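Local coordinates for periplasmic sugar-binding domain protein (Pseudomonas fluorescens Pf-5, PDB 3H75) that probably binds a carbohydrate in the periplasm, as a two-domain member of the bacterial solute-binding protein 2 family, at residues F18-A29 against H262-L270; Q207-L218 against L235-A246. One frame throughout, in Å; residues are numbered along the deposited sequence.

Contact 1 (F18-A29 against H262-L270); sequences FWVSYSQFMQAA and HFTLGGWAL. With SO4 (sulfate ion), chain B.
Helix 18-29 and helix 265-270 run side by side in the same sense, their axes 7.6 Å apart at an angle of 28°, with Met-26 and Gly-267 brought to a CA-CA separation of 4.3 Å. A side chain on Gly-266 would run into CG of Met-26 and CE2 of Tyr-22, and one on Gly-267 into CD2 of Phe-25, already 3.7 Å from CA of Gly-267. Phe-25 holds the centre of an aromatic cluster. With CG anti to the backbone N (chi1 -165°), its ring receives the edge of Phe-263 on a face, while its own edge is turned to the face of Trp-268; CG2 of Thr-264 adds a CH-pi contact 4.0 Å from the Phe-25 ring centroid. At the N-terminal end, Phe-18 forms an offset stack with His-262, planes at 20°. Tyr-22 lays CZ 3.4 Å from N of Gly-266, and its hydroxyl is hydrogen-bonded to Asn-93. An alanine here would lose the ring and this bond, and would probably open a gap beside Gly-266 and Leu-265. Water 1 donates to O of Tyr-22 and O of Phe-263. Strands 65-69 and 88-93 lie against both segments, and strand 36-41 against helix 18-29.

Contact 2 (Q207-L218 against L235-A246); sequences QLVWSANDEMAL and LLFSGVNSSPEA. With GOL (glycerol), chain D.
Val-209 lies tightly packed alongside Phe-237 on one face of two parallel strands, 207-211 and 236-240, with CB of Val-209 only 3.5 Å from CD1 of Phe-237. Leu-236 N donates to Gln-207 O, Val-209 N to Leu-236 O and Ser-238 N to Val-209 O, a regular parallel ladder. On the face opposite Val-209, CD2 of Leu-208 packs against CB of Leu-236. Further along, the bonds from Ser-211 N to Ser-238 are weak, and water 2 bridges O of Val-209, O of Ser-238 and OG of Ser-211. The strands belong to a beta-alpha-beta unit whose crossover helix, 214-226, starts beyond their C-terminal ends, where periplasmic binding proteins generally place ligand-binding loops. There Asn-213 is the N-cap of its helix, OD1 accepting from Met-216 N with an N-H...O angle of 168°. Asp-214, with CG between backbone N and carbonyl carbon (chi1 61°), reaches the second loop: OD2 accepts from Ser-243 N nearly end-on and from Ser-243 OG, 2.7 Å away, above the carboxylate plane. OD1 of Asp-214 is met from out of that plane by ND2 of Asn-241, 3.0 Å away, the amide turned 84° from the carboxylate. ND2 of both Asn-241 and Asn-213 donates to glycerol O3, and glycerol O2 to Asn-241 OD1. The looser, solvent side is at exposed Glu-245, its CB 3.9 Å from CD1 of Leu-218 and its carboxylate salt-bridged to Arg-189.

Overall arrangement
Contact 1 packs helices against the parallel sheet that contains strands 65-69 and 88-93, whereas contact 2 joins two strands of the mixed sheet and the helix starts beyond them; their centres are 21 Å apart. Along the chain, both segments of contact 2 fall between those of contact 1. The two nevertheless touch at one end, where CE1 of His-262 lies 3.0 Å from OD1 of Asn-241 and CD1 of Phe-18 lies 3.6 Å from the same oxygen. A glycerol occupies this junction, hydrogen-bonded to Asn-213, Asn-241, His-262 and Arg-163; it probably comes from the crystallisation liquor, yet its position is consistent with an interdomain sugar site. A sulfate, probably also from the liquor, is bonded to NE1 of Trp-19 and to Arg-44, its O2 3.3 Å from C1 of the glycerol.

Contact 1 (F18-A29 against H262-L270)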
loop_
_atom_site.group_PDB
_atom_site.type_symbol
_atom_site.label_atom_id
_atom_site.label_comp_id
_atom_site.label_asym_id
_atom_site.label_seq_id
_atom_site.Cartn_x
_atom_site.Cartn_y
_atom_site.Cartn_z
ATOM N N PHE A 18 8.587 -0.810 2.931
ATOM C CA PHE A 18 7.351 -0.084 2.687
ATOM C C PHE A 18 6.846 0.671 3.898
ATOM O O PHE A 18 6.525 1.857 3.810
ATOM C CB PHE A 18 6.228 -1.013 2.223
ATOM C CG PHE A 18 4.888 -0.330 2.159
ATOM C CD1 PHE A 18 4.594 0.551 1.125
ATOM C CD2 PHE A 18 3.962 -0.490 3.191
ATOM C CE1 PHE A 18 3.402 1.275 1.122
ATOM C CE2 PHE A 18 2.766 0.228 3.201
ATOM C CZ PHE A 18 2.483 1.115 2.166
ATOM N N TRP A 19 6.756 -0.021 5.028
ATOM C CA TRP A 19 6.238 0.605 6.224
ATOM C C TRP A 19 7.143 1.686 6.795
ATOM O O TRP A 19 6.662 2.619 7.434
ATOM C CB TRP A 19 5.866 -0.468 7.252
ATOM C CG TRP A 19 4.520 -1.056 6.916
ATOM C CD1 TRP A 19 4.241 -2.345 6.538
ATOM C CD2 TRP A 19 3.275 -0.350 6.878
ATOM N NE1 TRP A 19 2.896 -2.474 6.263
ATOM C CE2 TRP A 19 2.283 -1.265 6.463
ATOM C CE3 TRP A 19 2.902 0.973 7.152
ATOM C CZ2 TRP A 19 0.938 -0.896 6.315
ATOM C CZ3 TRP A 19 1.567 1.339 7.006
ATOM C CH2 TRP A 19 0.604 0.405 6.591
ATOM N N VAL A 20 8.445 1.586 6.541
ATOM C CA VAL A 20 9.361 2.619 7.000
ATOM C C VAL A 20 9.148 3.848 6.107
ATOM O O VAL A 20 9.146 4.982 6.583
ATOM C CB VAL A 20 10.829 2.154 6.915
ATOM C CG1 VAL A 20 11.770 3.337 7.141
ATOM C CG2 VAL A 20 11.086 1.069 7.960
ATOM N N SER A 21 8.952 3.625 4.808
ATOM C CA SER A 21 8.716 4.735 3.892
ATOM C C SER A 21 7.408 5.445 4.233
ATOM O O SER A 21 7.302 6.668 4.123
ATOM C CB SER A 21 8.684 4.235 2.446
ATOM O OG SER A 21 9.981 3.825 2.047
ATOM N N TYR A 22 6.417 4.666 4.655
ATOM C CA TYR A 22 5.112 5.197 5.035
ATOM C C TYR A 22 5.337 6.104 6.250
ATOM O O TYR A 22 4.827 7.223 6.305
ATOM C CB TYR A 22 4.189 4.032 5.398
ATOM C CG TYR A 22 2.713 4.353 5.507
ATOM C CD1 TYR A 22 1.835 4.059 4.462
ATOM C CD2 TYR A 22 2.178 4.874 6.687
ATOM C CE1 TYR A 22 0.460 4.262 4.591
ATOM C CE2 TYR A 22 0.805 5.084 6.824
ATOM C CZ TYR A 22 -0.048 4.769 5.778
ATOM O OH TYR A 22 -1.406 4.906 5.934
ATOM N N SER A 23 6.113 5.611 7.212
ATOM C CA SER A 23 6.423 6.370 8.421
ATOM C C SER A 23 7.207 7.644 8.132
ATOM O O SER A 23 6.888 8.711 8.659
ATOM C CB SER A 23 7.228 5.508 9.399
ATOM O OG SER A 23 6.436 4.465 9.930
ATOM N N GLN A 24 8.232 7.536 7.292
ATOM C CA GLN A 24 9.055 8.693 6.971
ATOM C C GLN A 24 8.254 9.794 6.293
ATOM O O GLN A 24 8.480 10.980 6.555
ATOM C CB GLN A 24 10.238 8.285 6.087
ATOM C CG GLN A 24 11.182 7.298 6.758
ATOM C CD GLN A 24 11.720 7.811 8.081
ATOM O OE1 GLN A 24 12.448 8.801 8.124
ATOM N NE2 GLN A 24 11.359 7.139 9.173
ATOM N N PHE A 25 7.316 9.415 5.428
ATOM C CA PHE A 25 6.491 10.404 4.743
ATOM C C PHE A 25 5.612 11.109 5.780
ATOM O O PHE A 25 5.439 12.328 5.733
ATOM C CB PHE A 25 5.617 9.734 3.674
ATOM C CG PHE A 25 5.008 10.703 2.696
ATOM C CD1 PHE A 25 5.801 11.334 1.742
ATOM C CD2 PHE A 25 3.646 11.000 2.734
ATOM C CE1 PHE A 25 5.247 12.252 0.837
ATOM C CE2 PHE A 25 3.084 11.916 1.836
ATOM C CZ PHE A 25 3.890 12.541 0.886
HETATM N N MSE A 26 5.069 10.340 6.722
HETATM C CA MSE A 26 4.231 10.910 7.772
HETATM C C MSE A 26 5.028 11.865 8.650
HETATM O O MSE A 26 4.538 12.932 9.015
HETATM C CB MSE A 26 3.653 9.815 8.670
HETATM C CG MSE A 26 2.579 8.960 8.039
HETATM SE SE MSE A 26 1.916 7.641 9.307
HETATM C CE MSE A 26 0.876 8.814 10.437
ATOM N N GLN A 27 6.251 11.476 8.997
ATOM C CA GLN A 27 7.079 12.318 9.848
ATOM C C GLN A 27 7.373 13.649 9.168
ATOM O O GLN A 27 7.414 14.692 9.824
ATOM C CB GLN A 27 8.370 11.589 10.221
ATOM C CG GLN A 27 8.102 10.303 10.984
ATOM C CD GLN A 27 9.355 9.660 11.527
ATOM O OE1 GLN A 27 10.348 9.508 10.817
ATOM N NE2 GLN A 27 9.311 9.263 12.793
ATOM N N ALA A 28 7.561 13.618 7.853
ATOM C CA ALA A 28 7.816 14.845 7.112
ATOM C C ALA A 28 6.570 15.718 7.231
ATOM O O ALA A 28 6.661 16.925 7.445
ATOM C CB ALA A 28 8.107 14.530 5.650
ATOM N N ALA A 29 5.402 15.097 7.106
ATOM C CA ALA A 29 4.142 15.823 7.209
ATOM C C ALA A 29 3.940 16.369 8.619
ATOM O O ALA A 29 3.488 17.501 8.788
ATOM C CB ALA A 29 2.979 14.916 6.828
ATOM N N HIS A 262 0.724 4.454 -2.740
ATOM C CA HIS A 262 0.024 4.352 -1.467
ATOM C C HIS A 262 0.868 4.598 -0.220
ATOM O O HIS A 262 0.323 4.748 0.874
ATOM C CB HIS A 262 -0.722 3.009 -1.362
ATOM C CG HIS A 262 0.160 1.817 -1.161
ATOM N ND1 HIS A 262 1.288 1.581 -1.918
ATOM C CD2 HIS A 262 0.037 0.751 -0.334
ATOM C CE1 HIS A 262 1.818 0.423 -1.570
ATOM N NE2 HIS A 262 1.077 -0.102 -0.609
ATOM N N PHE A 263 2.187 4.663 -0.371
ATOM C CA PHE A 263 3.040 4.915 0.785
ATOM C C PHE A 263 2.839 6.344 1.277
ATOM O O PHE A 263 3.280 6.697 2.366
ATOM C CB PHE A 263 4.520 4.678 0.448
ATOM C CG PHE A 263 5.160 5.783 -0.356
ATOM C CD1 PHE A 263 5.807 6.848 0.276
ATOM C CD2 PHE A 263 5.122 5.754 -1.744
ATOM C CE1 PHE A 263 6.405 7.866 -0.471
ATOM C CE2 PHE A 263 5.714 6.763 -2.495
ATOM C CZ PHE A 263 6.356 7.820 -1.858
ATOM N N THR A 264 2.161 7.158 0.474
ATOM C CA THR A 264 1.911 8.551 0.840
ATOM C C THR A 264 0.640 8.734 1.667
ATOM O O THR A 264 0.418 9.806 2.224
ATOM C CB THR A 264 1.749 9.445 -0.408
ATOM O OG1 THR A 264 0.636 8.976 -1.181
ATOM C CG2 THR A 264 3.009 9.428 -1.258
ATOM N N LEU A 265 -0.191 7.701 1.759
ATOM C CA LEU A 265 -1.462 7.831 2.469
ATOM C C LEU A 265 -1.379 8.388 3.884
ATOM O O LEU A 265 -2.203 9.218 4.268
ATOM C CB LEU A 265 -2.209 6.494 2.476
ATOM C CG LEU A 265 -3.723 6.629 2.695
ATOM C CD1 LEU A 265 -4.439 5.459 2.041
ATOM C CD2 LEU A 265 -4.026 6.698 4.175
ATOM N N GLY A 266 -0.394 7.937 4.653
ATOM C CA GLY A 266 -0.247 8.422 6.015
ATOM C C GLY A 266 -0.057 9.928 6.087
ATOM O O GLY A 266 -0.590 10.588 6.985
ATOM N N GLY A 267 0.707 10.475 5.147
ATOM C CA GLY A 267 0.948 11.910 5.128
ATOM C C GLY A 267 -0.327 12.684 4.859
ATOM O O GLY A 267 -0.608 13.698 5.508
ATOM N N TRP A 268 -1.106 12.212 3.893
ATOM C CA TRP A 268 -2.364 12.867 3.552
ATOM C C TRP A 268 -3.301 12.774 4.751
ATOM O O TRP A 268 -4.064 13.696 5.029
ATOM C CB TRP A 268 -3.019 12.182 2.352
ATOM C CG TRP A 268 -2.131 11.997 1.158
ATOM C CD1 TRP A 268 -2.186 10.964 0.265
ATOM C CD2 TRP A 268 -1.083 12.867 0.698
ATOM N NE1 TRP A 268 -1.243 11.134 -0.719
ATOM C CE2 TRP A 268 -0.551 12.292 -0.479
ATOM C CE3 TRP A 268 -0.542 14.074 1.165
ATOM C CZ2 TRP A 268 0.499 12.880 -1.196
ATOM C CZ3 TRP A 268 0.502 14.659 0.451
ATOM C CH2 TRP A 268 1.010 14.058 -0.717
ATOM N N ALA A 269 -3.246 11.644 5.452
ATOM C CA ALA A 269 -4.087 11.440 6.624
ATOM C C ALA A 269 -3.788 12.502 7.678
ATOM O O ALA A 269 -4.700 13.014 8.327
ATOM C CB ALA A 269 -3.854 10.041 7.205
ATOM N N LEU A 270 -2.513 12.838 7.849
ATOM C CA LEU A 270 -2.152 13.845 8.844
ATOM C C LEU A 270 -2.641 15.231 8.435
ATOM O O LEU A 270 -2.971 16.052 9.294
ATOM C CB LEU A 270 -0.640 13.839 9.101
ATOM C CG LEU A 270 -0.171 12.567 9.826
ATOM C CD1 LEU A 270 1.325 12.598 10.044
ATOM C CD2 LEU A 270 -0.883 12.439 11.159
HETATM S S SO4 B . -0.315 -4.898 5.448
HETATM O O1 SO4 B . -1.182 -4.846 4.252
HETATM O O2 SO4 B . 1.044 -4.484 5.071
HETATM O O3 SO4 B . -0.862 -3.971 6.450
HETATM O O4 SO4 B . -0.295 -6.279 5.977
HETATM O O HOH W 1 2.597 8.092 4.537
#

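Contact 2 (Q207-L218 against L235-A246)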
loop_
_atom_site.group_PDB
_atom_site.type_symbol
_atom_site.label_atom_id
_atom_site.label_comp_id
_atom_site.label_asym_id
_atom_site.label_seq_id
_atom_site.Cartn_x
_atom_site.Cartn_y
_atom_site.Cartn_z
ATOM N N GLN A 207 4.395 -17.512 -18.126
ATOM C CA GLN A 207 4.951 -16.354 -18.816
ATOM C C GLN A 207 4.700 -15.091 -18.008
ATOM O O GLN A 207 5.335 -14.068 -18.245
ATOM C CB GLN A 207 4.323 -16.171 -20.195
ATOM C CG GLN A 207 4.561 -17.315 -21.152
ATOM C CD GLN A 207 4.003 -17.019 -22.522
ATOM O OE1 GLN A 207 4.621 -16.311 -23.321
ATOM N NE2 GLN A 207 2.818 -17.543 -22.798
ATOM N N LEU A 208 3.759 -15.161 -17.069
ATOM C CA LEU A 208 3.426 -13.998 -16.250
ATOM C C LEU A 208 3.436 -14.311 -14.763
ATOM O O LEU A 208 2.973 -15.371 -14.344
ATOM C CB LEU A 208 2.036 -13.467 -16.608
ATOM C CG LEU A 208 1.757 -13.034 -18.045
ATOM C CD1 LEU A 208 0.276 -12.650 -18.153
ATOM C CD2 LEU A 208 2.666 -11.873 -18.437
ATOM N N VAL A 209 3.971 -13.389 -13.967
ATOM C CA VAL A 209 3.990 -13.545 -12.517
ATOM C C VAL A 209 3.460 -12.259 -11.888
ATOM O O VAL A 209 4.097 -11.204 -11.951
ATOM C CB VAL A 209 5.414 -13.821 -11.977
ATOM C CG1 VAL A 209 5.378 -13.969 -10.458
ATOM C CG2 VAL A 209 5.969 -15.091 -12.615
ATOM N N TRP A 210 2.270 -12.358 -11.311
ATOM C CA TRP A 210 1.598 -11.244 -10.641
ATOM C C TRP A 210 1.960 -11.354 -9.160
ATOM O O TRP A 210 1.824 -12.425 -8.573
ATOM C CB TRP A 210 0.083 -11.419 -10.813
ATOM C CG TRP A 210 -0.825 -10.389 -10.183
ATOM C CD1 TRP A 210 -1.445 -9.352 -10.819
ATOM C CD2 TRP A 210 -1.321 -10.385 -8.834
ATOM N NE1 TRP A 210 -2.306 -8.711 -9.957
ATOM C CE2 TRP A 210 -2.250 -9.325 -8.733
ATOM C CE3 TRP A 210 -1.076 -11.178 -7.704
ATOM C CZ2 TRP A 210 -2.937 -9.037 -7.545
ATOM C CZ3 TRP A 210 -1.762 -10.893 -6.517
ATOM C CH2 TRP A 210 -2.681 -9.831 -6.453
ATOM N N SER A 211 2.443 -10.262 -8.570
ATOM C CA SER A 211 2.789 -10.249 -7.143
ATOM C C SER A 211 2.112 -9.078 -6.448
ATOM O O SER A 211 2.111 -7.956 -6.964
ATOM C CB SER A 211 4.301 -10.140 -6.941
ATOM O OG SER A 211 4.951 -11.333 -7.332
ATOM N N ALA A 212 1.536 -9.338 -5.275
ATOM C CA ALA A 212 0.845 -8.295 -4.525
ATOM C C ALA A 212 1.784 -7.253 -3.928
ATOM O O ALA A 212 1.336 -6.238 -3.414
ATOM C CB ALA A 212 -0.032 -8.912 -3.442
ATOM N N ASN A 213 3.088 -7.506 -3.951
ATOM C CA ASN A 213 4.024 -6.487 -3.490
ATOM C C ASN A 213 5.366 -6.696 -4.174
ATOM O O ASN A 213 5.574 -7.722 -4.839
ATOM C CB ASN A 213 4.110 -6.427 -1.945
ATOM C CG ASN A 213 5.136 -7.359 -1.351
ATOM O OD1 ASN A 213 5.541 -8.336 -1.965
ATOM N ND2 ASN A 213 5.549 -7.061 -0.118
ATOM N N ASP A 214 6.254 -5.715 -4.054
ATOM C CA ASP A 214 7.543 -5.789 -4.719
ATOM C C ASP A 214 8.538 -6.763 -4.112
ATOM O O ASP A 214 9.313 -7.380 -4.842
ATOM C CB ASP A 214 8.160 -4.382 -4.848
ATOM C CG ASP A 214 8.408 -3.705 -3.511
ATOM O OD1 ASP A 214 7.874 -4.156 -2.476
ATOM O OD2 ASP A 214 9.139 -2.693 -3.512
ATOM N N GLU A 215 8.510 -6.908 -2.791
ATOM C CA GLU A 215 9.409 -7.832 -2.102
ATOM C C GLU A 215 9.259 -9.230 -2.696
ATOM O O GLU A 215 10.245 -9.885 -3.050
ATOM C CB GLU A 215 9.067 -7.895 -0.609
ATOM C CG GLU A 215 9.193 -6.581 0.163
ATOM C CD GLU A 215 10.625 -6.224 0.508
ATOM O OE1 GLU A 215 11.446 -7.152 0.680
ATOM O OE2 GLU A 215 10.925 -5.015 0.626
HETATM N N MSE A 216 8.018 -9.691 -2.802
HETATM C CA MSE A 216 7.755 -11.015 -3.341
HETATM C C MSE A 216 8.145 -11.115 -4.810
HETATM O O MSE A 216 8.679 -12.132 -5.239
HETATM C CB MSE A 216 6.285 -11.377 -3.140
HETATM C CG MSE A 216 5.910 -11.473 -1.666
HETATM SE SE MSE A 216 4.133 -12.106 -1.336
HETATM C CE MSE A 216 3.147 -10.671 -2.243
ATOM N N ALA A 217 7.901 -10.062 -5.584
ATOM C CA ALA A 217 8.276 -10.087 -6.994
ATOM C C ALA A 217 9.792 -10.276 -7.123
ATOM O O ALA A 217 10.260 -11.087 -7.922
ATOM C CB ALA A 217 7.839 -8.790 -7.677
ATOM N N LEU A 218 10.558 -9.533 -6.328
ATOM C CA LEU A 218 12.015 -9.635 -6.361
ATOM C C LEU A 218 12.484 -11.042 -5.977
ATOM O O LEU A 218 13.471 -11.545 -6.516
ATOM C CB LEU A 218 12.628 -8.587 -5.429
ATOM C CG LEU A 218 12.397 -7.149 -5.889
ATOM C CD1 LEU A 218 12.855 -6.191 -4.807
ATOM C CD2 LEU A 218 13.131 -6.894 -7.200
ATOM N N LEU A 235 9.717 -13.754 -19.251
ATOM C CA LEU A 235 8.876 -13.947 -18.075
ATOM C C LEU A 235 8.646 -12.553 -17.506
ATOM O O LEU A 235 9.597 -11.871 -17.126
ATOM C CB LEU A 235 9.597 -14.837 -17.059
ATOM C CG LEU A 235 8.850 -15.245 -15.790
ATOM C CD1 LEU A 235 7.550 -15.954 -16.154
ATOM C CD2 LEU A 235 9.737 -16.156 -14.947
ATOM N N LEU A 236 7.388 -12.120 -17.457
ATOM C CA LEU A 236 7.076 -10.779 -16.976
ATOM C C LEU A 236 6.500 -10.742 -15.567
ATOM O O LEU A 236 5.582 -11.494 -15.240
ATOM C CB LEU A 236 6.121 -10.094 -17.953
ATOM C CG LEU A 236 6.548 -10.157 -19.427
ATOM C CD1 LEU A 236 5.650 -9.235 -20.239
ATOM C CD2 LEU A 236 8.013 -9.738 -19.587
ATOM N N PHE A 237 7.041 -9.832 -14.758
ATOM C CA PHE A 237 6.664 -9.660 -13.356
ATOM C C PHE A 237 6.045 -8.306 -13.036
ATOM O O PHE A 237 6.437 -7.279 -13.598
ATOM C CB PHE A 237 7.909 -9.781 -12.472
ATOM C CG PHE A 237 8.550 -11.127 -12.499
ATOM C CD1 PHE A 237 8.348 -12.016 -11.451
ATOM C CD2 PHE A 237 9.370 -11.506 -13.560
ATOM C CE1 PHE A 237 8.953 -13.266 -11.448
ATOM C CE2 PHE A 237 9.982 -12.760 -13.569
ATOM C CZ PHE A 237 9.773 -13.640 -12.511
ATOM N N SER A 238 5.093 -8.314 -12.106
ATOM C CA SER A 238 4.463 -7.088 -11.628
ATOM C C SER A 238 4.637 -7.029 -10.110
ATOM O O SER A 238 4.819 -8.061 -9.448
ATOM C CB SER A 238 2.966 -7.061 -11.963
ATOM O OG SER A 238 2.240 -8.008 -11.190
ATOM N N GLY A 239 4.580 -5.821 -9.563
ATOM C CA GLY A 239 4.707 -5.648 -8.127
ATOM C C GLY A 239 4.067 -4.357 -7.652
ATOM O O GLY A 239 3.673 -3.513 -8.462
ATOM N N VAL A 240 3.958 -4.215 -6.331
ATOM C CA VAL A 240 3.392 -3.022 -5.695
ATOM C C VAL A 240 4.387 -2.513 -4.651
ATOM O O VAL A 240 5.006 -3.313 -3.958
ATOM C CB VAL A 240 2.067 -3.342 -4.972
ATOM C CG1 VAL A 240 1.487 -2.071 -4.368
ATOM C CG2 VAL A 240 1.072 -3.956 -5.938
ATOM N N ASN A 241 4.517 -1.188 -4.555
ATOM C CA ASN A 241 5.398 -0.465 -3.619
ATOM C C ASN A 241 6.478 0.295 -4.393
ATOM O O ASN A 241 6.362 0.485 -5.610
ATOM C CB ASN A 241 6.072 -1.395 -2.591
ATOM C CG ASN A 241 5.079 -2.084 -1.651
ATOM O OD1 ASN A 241 3.895 -1.749 -1.604
ATOM N ND2 ASN A 241 5.576 -3.054 -0.887
ATOM N N SER A 242 7.526 0.731 -3.699
ATOM C CA SER A 242 8.589 1.491 -4.354
ATOM C C SER A 242 9.955 1.324 -3.701
ATOM O O SER A 242 10.694 2.300 -3.529
ATOM C CB SER A 242 8.213 2.980 -4.393
ATOM O OG SER A 242 8.022 3.495 -3.082
ATOM N N SER A 243 10.302 0.096 -3.334
ATOM C CA SER A 243 11.605 -0.134 -2.721
ATOM C C SER A 243 12.684 0.248 -3.729
ATOM O O SER A 243 12.479 0.162 -4.943
ATOM C CB SER A 243 11.773 -1.599 -2.326
ATOM O OG SER A 243 11.811 -2.436 -3.467
ATOM N N PRO A 244 13.852 0.678 -3.238
ATOM C CA PRO A 244 14.941 1.066 -4.136
ATOM C C PRO A 244 15.250 0.003 -5.186
ATOM O O PRO A 244 15.409 0.322 -6.366
ATOM C CB PRO A 244 16.107 1.296 -3.181
ATOM C CG PRO A 244 15.422 1.810 -1.952
ATOM C CD PRO A 244 14.232 0.884 -1.830
ATOM N N GLU A 245 15.329 -1.255 -4.760
ATOM C CA GLU A 245 15.636 -2.343 -5.681
ATOM C C GLU A 245 14.546 -2.536 -6.735
ATOM O O GLU A 245 14.841 -2.825 -7.895
ATOM C CB GLU A 245 15.844 -3.650 -4.912
ATOM C CG GLU A 245 16.657 -4.675 -5.686
ATOM C CD GLU A 245 16.895 -5.948 -4.903
ATOM O OE1 GLU A 245 17.071 -5.861 -3.672
ATOM O OE2 GLU A 245 16.920 -7.033 -5.520
ATOM N N ALA A 246 13.286 -2.387 -6.336
ATOM C CA ALA A 246 12.179 -2.544 -7.275
ATOM C C ALA A 246 12.184 -1.417 -8.301
ATOM O O ALA A 246 11.930 -1.643 -9.486
ATOM C CB ALA A 246 10.851 -2.562 -6.524
HETATM C C1 GOL D . 0.915 -3.390 1.938
HETATM O O1 GOL D . 0.203 -2.314 1.505
HETATM C C2 GOL D . 2.255 -3.315 1.236
HETATM O O2 GOL D . 2.094 -3.258 -0.238
HETATM C C3 GOL D . 3.087 -4.526 1.707
HETATM O O3 GOL D . 4.348 -4.680 1.205
HETATM O O HOH W 2 5.825 -10.591 -9.725
#